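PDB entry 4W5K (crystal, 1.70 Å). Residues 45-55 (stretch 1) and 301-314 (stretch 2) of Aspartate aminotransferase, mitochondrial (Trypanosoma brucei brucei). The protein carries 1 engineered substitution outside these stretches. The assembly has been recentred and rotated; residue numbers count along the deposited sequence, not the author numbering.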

# COMPACT_ATOMS: atom_id res chain seq x y z
N PRO A 45 -19.56 12.95 -4.02
CA PRO A 45 -19.03 11.68 -3.52
C PRO A 45 -19.98 11.10 -2.49
O PRO A 45 -20.65 11.83 -1.76
CB PRO A 45 -17.68 12.07 -2.88
CG PRO A 45 -17.33 13.39 -3.43
CD PRO A 45 -18.65 14.08 -3.75
N PHE A 46 -20.04 9.78 -2.41
CA PHE A 46 -21.06 9.12 -1.61
C PHE A 46 -20.43 8.23 -0.57
O PHE A 46 -19.86 7.19 -0.89
CB PHE A 46 -22.02 8.33 -2.52
CG PHE A 46 -23.00 7.47 -1.78
CD1 PHE A 46 -23.87 8.02 -0.84
CD2 PHE A 46 -23.09 6.11 -2.06
CE1 PHE A 46 -24.79 7.23 -0.17
CE2 PHE A 46 -24.01 5.30 -1.39
CZ PHE A 46 -24.85 5.87 -0.43
N VAL A 47 -20.47 8.67 0.68
CA VAL A 47 -19.99 7.86 1.79
C VAL A 47 -21.18 7.07 2.32
O VAL A 47 -22.20 7.65 2.69
CB VAL A 47 -19.41 8.73 2.93
CG1 VAL A 47 -18.94 7.84 4.09
CG2 VAL A 47 -18.24 9.56 2.43
N LEU A 48 -21.08 5.74 2.30
CA LEU A 48 -22.19 4.88 2.69
C LEU A 48 -22.55 5.03 4.17
O LEU A 48 -21.67 5.17 5.03
CB LEU A 48 -21.85 3.42 2.38
CG LEU A 48 -22.01 2.95 0.92
CD1 LEU A 48 -20.99 3.61 -0.01
CD2 LEU A 48 -21.89 1.45 0.83
N GLU A 49 -23.85 4.97 4.46
CA GLU A 49 -24.30 5.08 5.85
C GLU A 49 -23.74 3.92 6.68
O GLU A 49 -23.36 4.10 7.83
CB GLU A 49 -25.82 5.11 5.94
CG GLU A 49 -26.42 6.34 5.29
CD GLU A 49 -26.04 7.61 6.02
OE1 GLU A 49 -26.13 7.61 7.26
OE2 GLU A 49 -25.63 8.58 5.36
N CYS A 50 -23.68 2.73 6.09
CA CYS A 50 -23.10 1.59 6.81
C CYS A 50 -21.62 1.83 7.15
O CYS A 50 -21.15 1.39 8.19
CB CYS A 50 -23.26 0.28 6.03
SG CYS A 50 -22.51 0.20 4.43
N VAL A 51 -20.91 2.54 6.27
CA VAL A 51 -19.51 2.86 6.54
C VAL A 51 -19.39 3.91 7.66
O VAL A 51 -18.53 3.82 8.53
CB VAL A 51 -18.82 3.33 5.22
CG1 VAL A 51 -17.43 3.88 5.47
CG2 VAL A 51 -18.71 2.13 4.25
N LYS A 52 -20.28 4.90 7.66
CA LYS A 52 -20.32 5.87 8.76
C LYS A 52 -20.56 5.21 10.12
O LYS A 52 -20.02 5.65 11.15
CB LYS A 52 -21.42 6.91 8.51
CG LYS A 52 -21.21 7.76 7.26
CD LYS A 52 -22.36 8.71 7.04
CE LYS A 52 -22.21 9.51 5.76
NZ LYS A 52 -23.42 10.32 5.47
N GLN A 53 -21.40 4.17 10.13
CA GLN A 53 -21.76 3.49 11.36
C GLN A 53 -20.81 2.36 11.75
O GLN A 53 -20.97 1.77 12.83
CB GLN A 53 -23.18 2.92 11.25
CG GLN A 53 -24.26 3.97 11.03
CD GLN A 53 -25.64 3.35 10.82
OE1 GLN A 53 -25.94 2.27 11.35
NE2 GLN A 53 -26.48 4.02 10.05
N ALA A 54 -19.83 2.06 10.89
CA ALA A 54 -18.85 1.01 11.17
C ALA A 54 -18.03 1.39 12.39
O ALA A 54 -17.78 2.58 12.64
CB ALA A 54 -17.94 0.78 9.96
N THR A 55 -17.61 0.38 13.14
CA THR A 55 -16.75 0.59 14.31
C THR A 55 -15.26 0.41 13.98
O THR A 55 -14.87 -0.62 13.45
CB THR A 55 -17.13 -0.37 15.44
OG1 THR A 55 -18.46 -0.08 15.89
CG2 THR A 55 -16.15 -0.21 16.62
N GLN A 301 -27.17 -6.10 11.19
CA GLN A 301 -27.82 -4.83 10.86
C GLN A 301 -27.03 -4.02 9.83
O GLN A 301 -27.61 -3.46 8.89
CB GLN A 301 -28.04 -4.00 12.12
CG GLN A 301 -29.21 -4.46 12.96
CD GLN A 301 -29.33 -3.67 14.25
OE1 GLN A 301 -28.40 -3.64 15.06
NE2 GLN A 301 -30.48 -3.04 14.45
N LEU A 302 -25.71 -3.95 10.00
CA LEU A 302 -24.89 -3.16 9.09
C LEU A 302 -24.84 -3.85 7.73
O LEU A 302 -24.81 -3.18 6.69
CB LEU A 302 -23.46 -2.98 9.64
CG LEU A 302 -23.34 -2.03 10.84
CD1 LEU A 302 -21.88 -1.93 11.28
CD2 LEU A 302 -23.91 -0.66 10.52
N THR A 303 -24.85 -5.18 7.76
CA THR A 303 -24.79 -5.97 6.52
C THR A 303 -26.07 -5.76 5.72
O THR A 303 -26.03 -5.55 4.50
CB THR A 303 -24.59 -7.47 6.84
OG1 THR A 303 -23.23 -7.69 7.30
CG2 THR A 303 -24.81 -8.32 5.61
N ALA A 304 -27.20 -5.77 6.41
CA ALA A 304 -28.48 -5.50 5.77
C ALA A 304 -28.50 -4.09 5.16
O ALA A 304 -29.00 -3.89 4.06
CB ALA A 304 -29.62 -5.68 6.78
N LEU A 305 -27.97 -3.12 5.90
CA LEU A 305 -27.92 -1.74 5.44
C LEU A 305 -27.05 -1.62 4.21
O LEU A 305 -27.44 -1.01 3.21
CB LEU A 305 -27.40 -0.82 6.55
CG LEU A 305 -27.26 0.66 6.16
CD1 LEU A 305 -28.56 1.21 5.56
CD2 LEU A 305 -26.82 1.48 7.37
N TRP A 306 -25.86 -2.22 4.29
CA TRP A 306 -24.97 -2.27 3.13
C TRP A 306 -25.66 -2.81 1.88
O TRP A 306 -25.55 -2.23 0.80
CB TRP A 306 -23.72 -3.10 3.47
CG TRP A 306 -22.77 -3.26 2.34
CD1 TRP A 306 -22.18 -2.27 1.59
CD2 TRP A 306 -22.26 -4.51 1.83
NE1 TRP A 306 -21.33 -2.84 0.66
CE2 TRP A 306 -21.38 -4.20 0.78
CE3 TRP A 306 -22.46 -5.85 2.18
CZ2 TRP A 306 -20.68 -5.19 0.06
CZ3 TRP A 306 -21.79 -6.83 1.45
CH2 TRP A 306 -20.91 -6.49 0.40
N LYS A 307 -26.37 -3.93 2.02
CA LYS A 307 -27.06 -4.51 0.87
C LYS A 307 -28.10 -3.56 0.27
O LYS A 307 -28.23 -3.48 -0.95
CB LYS A 307 -27.72 -5.84 1.27
CG LYS A 307 -26.70 -6.98 1.48
CD LYS A 307 -27.40 -8.24 1.94
CE LYS A 307 -26.44 -9.43 2.09
NZ LYS A 307 -27.14 -10.57 2.75
N LYS A 308 -28.80 -2.81 1.12
CA LYS A 308 -29.76 -1.81 0.64
C LYS A 308 -29.03 -0.71 -0.15
O LYS A 308 -29.50 -0.29 -1.21
CB LYS A 308 -30.55 -1.22 1.81
CG LYS A 308 -31.54 -0.16 1.41
CD LYS A 308 -32.20 0.50 2.63
CE LYS A 308 -31.43 1.73 3.05
NZ LYS A 308 -32.00 2.37 4.28
N GLU A 309 -27.88 -0.28 0.37
CA GLU A 309 -27.13 0.78 -0.28
C GLU A 309 -26.51 0.31 -1.59
O GLU A 309 -26.43 1.09 -2.56
CB GLU A 309 -26.06 1.34 0.67
CG GLU A 309 -26.71 1.97 1.91
CD GLU A 309 -25.74 2.80 2.76
OE1 GLU A 309 -24.99 2.20 3.57
OE2 GLU A 309 -25.77 4.05 2.65
N LEU A 310 -26.07 -0.95 -1.65
CA LEU A 310 -25.58 -1.52 -2.91
C LEU A 310 -26.62 -1.38 -4.01
O LEU A 310 -26.33 -0.99 -5.16
CB LEU A 310 -25.22 -3.00 -2.74
CG LEU A 310 -23.90 -3.33 -2.06
CD1 LEU A 310 -23.81 -4.83 -1.82
CD2 LEU A 310 -22.73 -2.87 -2.91
N LYS A 311 -27.84 -1.74 -3.66
CA LYS A 311 -28.94 -1.69 -4.61
C LYS A 311 -29.25 -0.24 -5.00
O LYS A 311 -29.60 0.02 -6.15
CB LYS A 311 -30.18 -2.39 -4.05
CG LYS A 311 -30.05 -3.92 -4.09
CD LYS A 311 -31.31 -4.62 -3.62
CE LYS A 311 -31.06 -6.10 -3.33
NZ LYS A 311 -30.58 -6.85 -4.53
N GLN A 312 -29.14 0.70 -4.06
CA GLN A 312 -29.34 2.10 -4.41
C GLN A 312 -28.33 2.56 -5.47
O GLN A 312 -28.72 3.21 -6.44
CB GLN A 312 -29.24 3.02 -3.18
CG GLN A 312 -30.36 2.85 -2.19
CD GLN A 312 -30.14 3.61 -0.88
OE1 GLN A 312 -29.01 3.97 -0.51
NE2 GLN A 312 -31.21 3.85 -0.16
N MET A 313 -27.05 2.23 -5.28
CA MET A 313 -26.01 2.61 -6.25
C MET A 313 -26.24 1.94 -7.61
O MET A 313 -26.24 2.61 -8.66
CB MET A 313 -24.61 2.26 -5.70
CG MET A 313 -24.21 3.16 -4.55
SD MET A 313 -22.50 2.78 -4.01
CE MET A 313 -22.75 1.16 -3.29
N SER A 314 -26.46 0.63 -7.60
CA SER A 314 -26.58 -0.13 -8.85
C SER A 314 -27.84 0.29 -9.60
O SER A 314 -27.82 0.42 -10.82
CB SER A 314 -26.57 -1.64 -8.60
OG SER A 314 -27.72 -2.06 -7.88

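What ties the start of the short helix to the long one? The answer is the carboxylate of Glu309. Leu48 occupies the N-cap position, so the amides just after it have no acceptor in the preceding turn, and Glu309 supplies one for two of them: Glu49 N donates to Glu309 OE2 at 2.8 Å, and Cys50 N donates to Glu309 OE1 at 2.9 Å, both nearly straight. With chi1 m (-63°) and chi2 t (-168°) the Glu309 side chain extends from the long helix, and chi3 of -81° sets the plane of the carboxylate so that both oxygens face the two amides. A negative charge also suits the positive end of a helix dipole, and these bonds help to pay for burying it.

How does Cys50 fit so closely against the long helix? It acts as a knob, its side chain seated among Leu302, Leu305, Trp306 and Glu309. The small side chain lets the backbones approach, with the CA atoms of Cys50 and Leu302 5.6 Å apart. The p rotamer of Cys50 (chi1 60°) places Cys50 SG 3.6 Å from Trp306 CB and 3.3 Å from Glu309 OE1. Leu305, in its t, p conformation, brings CD2 to 3.6 Å from Cys50 N and 4.0 Å from Cys50 CB, laying a methyl group beside the polar pairing.

What fills the space on the Phe46 side of the carboxylate? Phe46 and Leu48 both point toward the long helix, while Val47 between them points away, as the extended backbone dictates. The t rotamer of Phe46 carries its ring to Met313, with Phe46 CE2 3.8 Å from Met313 CG; Met313 SD lies at the ring edge, 5.0 Å from the centroid. Leu48, with chi1 m and chi2 p, sets CD2 3.8 Å from Trp306 CD1, near the plane of the indole, and 4.2 Å from Met313 CE. The flexible methionine thus serves two neighbours of different shape.

How does the contact finish at its more exposed margin? Leu302 starts sideways, but its m, t conformation brings its end nearer: CD1 lies 4.2 Å from Ala54 CA and CD2 3.7 Å from Gln53 OE1. Gln53, extended by chi2 t, also places NE2 3.7 Å from Leu305 CD2, so a polar residue covers leucine methyls while remaining exposed. Glu49 points toward the long helix at CB, yet two successive m torsions lead its end away, where OE2 forms a salt bridge with Lys52 NZ at 2.8 Å.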